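PDB 3NZ3: gram-positive cocci surface proteins LPxTG domain-containing protein from Streptococcus pneumoniae, which probably serves as a cell-wall-anchored surface adhesin that binds mucin, this chain being its elongated, all-beta mucin-binding domain. Local coordinates for residues 92-95 / 96-100. Residues are numbered along the deposited sequence; the frame is centred on the assembly and turned at random.
Sequences QEVT and SDSSD. With SO4 (sulfate ion), chain C.
Thr95 and Ser98 meet across a tight bend because their hydroxyls are turned inward by different first torsions: OG1 of Thr95 lies between its own backbone N and carbonyl carbon (chi1 71°), whereas OG of Ser98 is anti to its carbonyl carbon (chi1 -56°) and points back at the end of strand 88-94. There Ser98 OG accepts the N-H of Thr95 at 2.9 Å in a nearly straight bond (173°). The main chain answers in the other direction, Ser98 N donating over 3.0 Å to Thr95 O from well above the carbonyl plane, and so closes a type I turn from Thr95 to Ser98. Thr95 OG1 adds a third tie, a longer one of 3.3 Å from Asp97 N, which makes the threonine the start of an ST turn. No helix follows; the turn carries the chain from strand 88-94, paired with 68-74 in a two-stranded sheet, to strand 101-107 at the edge of the four-stranded mixed sheet. CG1 of buried Val94 packs 4.1 Å from CB of Ser98, while the same valine also touches Ile22 and Trp70.

Farther back along the strand, the extended chain of Gln92 carries NE2 to the carbonyl O of Glu93 at 3.0 Å; that oxygen lies almost in the plane of the Gln92 amide, although NE2 is tilted from the carbonyl plane. NE2 also donates to a water, which lies 2.7 Å from O2 of a sulfate ion and bridges towards Ser99 O. The sulfate, probably from the crystallisation liquor, takes the N-H of Ser99 on O1 at 3.2 Å. Three hydrogen bonds from Thr95 to Asp97 and Ser98 thus hold the bend, and beside it the Ser99 N-H and Lys101 bind the sulfate, consistent with a site that can take an anion.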
loop_
_atom_site.group_PDB
_atom_site.type_symbol
_atom_site.label_atom_id
_atom_site.label_comp_id
_atom_site.label_asym_id
_atom_site.label_seq_id
_atom_site.Cartn_x
_atom_site.Cartn_y
_atom_site.Cartn_z
ATOM N N GLN A 92 3.657 -3.545 -6.615
ATOM C CA GLN A 92 3.026 -4.801 -6.210
ATOM C C GLN A 92 1.551 -4.832 -6.598
ATOM O O GLN A 92 0.828 -3.867 -6.350
ATOM C CB GLN A 92 3.161 -5.016 -4.697
ATOM C CG GLN A 92 2.762 -6.424 -4.227
ATOM C CD GLN A 92 2.229 -6.454 -2.804
ATOM O OE1 GLN A 92 2.981 -6.303 -1.839
ATOM N NE2 GLN A 92 0.919 -6.668 -2.667
ATOM N N GLU A 93 1.115 -5.943 -7.194
ATOM C CA GLU A 93 -0.308 -6.155 -7.495
ATOM C C GLU A 93 -1.116 -6.212 -6.200
ATOM O O GLU A 93 -0.689 -6.816 -5.210
ATOM C CB GLU A 93 -0.528 -7.445 -8.299
ATOM C CG GLU A 93 -1.953 -7.576 -8.879
ATOM C CD GLU A 93 -2.313 -8.989 -9.349
ATOM O OE1 GLU A 93 -1.678 -9.970 -8.904
ATOM O OE2 GLU A 93 -3.261 -9.107 -10.155
ATOM N N VAL A 94 -2.275 -5.564 -6.219
ATOM C CA VAL A 94 -3.184 -5.537 -5.083
ATOM C C VAL A 94 -4.497 -6.201 -5.514
ATOM O O VAL A 94 -5.102 -5.822 -6.523
ATOM C CB VAL A 94 -3.440 -4.083 -4.578
ATOM C CG1 VAL A 94 -4.357 -4.074 -3.356
ATOM C CG2 VAL A 94 -2.127 -3.388 -4.224
ATOM N N THR A 95 -4.908 -7.219 -4.768
ATOM C CA THR A 95 -6.182 -7.895 -5.025
ATOM C C THR A 95 -6.991 -7.850 -3.741
ATOM O O THR A 95 -6.482 -7.417 -2.708
ATOM C CB THR A 95 -5.993 -9.370 -5.453
ATOM O OG1 THR A 95 -5.554 -10.147 -4.328
ATOM C CG2 THR A 95 -5.005 -9.502 -6.606
ATOM N N SER A 96 -8.240 -8.307 -3.792
ATOM C CA SER A 96 -9.094 -8.297 -2.604
ATOM C C SER A 96 -8.558 -9.173 -1.467
ATOM O O SER A 96 -8.967 -9.016 -0.321
ATOM C CB SER A 96 -10.525 -8.707 -2.954
ATOM O OG SER A 96 -10.560 -10.010 -3.515
ATOM N N ASP A 97 -7.638 -10.078 -1.791
ATOM C CA ASP A 97 -7.021 -10.946 -0.791
ATOM C C ASP A 97 -5.776 -10.327 -0.142
ATOM O O ASP A 97 -5.293 -10.831 0.877
ATOM C CB ASP A 97 -6.685 -12.312 -1.401
ATOM C CG ASP A 97 -7.927 -13.065 -1.870
ATOM O OD1 ASP A 97 -8.926 -13.119 -1.118
ATOM O OD2 ASP A 97 -7.898 -13.590 -3.002
ATOM N N SER A 98 -5.268 -9.238 -0.727
ATOM C CA SER A 98 -4.087 -8.543 -0.197
ATOM C C SER A 98 -4.351 -7.944 1.187
ATOM O O SER A 98 -5.465 -7.501 1.481
ATOM C CB SER A 98 -3.625 -7.440 -1.159
ATOM O OG SER A 98 -3.364 -7.951 -2.455
ATOM N N SER A 99 -3.326 -7.953 2.036
ATOM C CA SER A 99 -3.380 -7.257 3.323
ATOM C C SER A 99 -2.593 -5.946 3.246
ATOM O O SER A 99 -1.768 -5.769 2.348
ATOM C CB SER A 99 -2.835 -8.144 4.451
ATOM O OG SER A 99 -1.426 -8.015 4.597
ATOM N N ASP A 100 -2.865 -5.032 4.176
ATOM C CA ASP A 100 -2.087 -3.802 4.307
ATOM C C ASP A 100 -0.623 -4.159 4.528
ATOM O O ASP A 100 -0.315 -5.199 5.116
ATOM C CB ASP A 100 -2.581 -2.955 5.479
ATOM C CG ASP A 100 -3.980 -2.398 5.263
ATOM O OD1 ASP A 100 -4.419 -2.251 4.102
ATOM O OD2 ASP A 100 -4.641 -2.085 6.274
HETATM S S SO4 C . 0.084 -10.691 0.602
HETATM O O1 SO4 C . -1.048 -10.006 1.216
HETATM O O2 SO4 C . 0.631 -9.863 -0.468
HETATM O O3 SO4 C . 1.112 -10.927 1.612
HETATM O O4 SO4 C . -0.342 -11.968 0.042
HETATM O O HOH W 1 -0.143 -7.338 0.120
#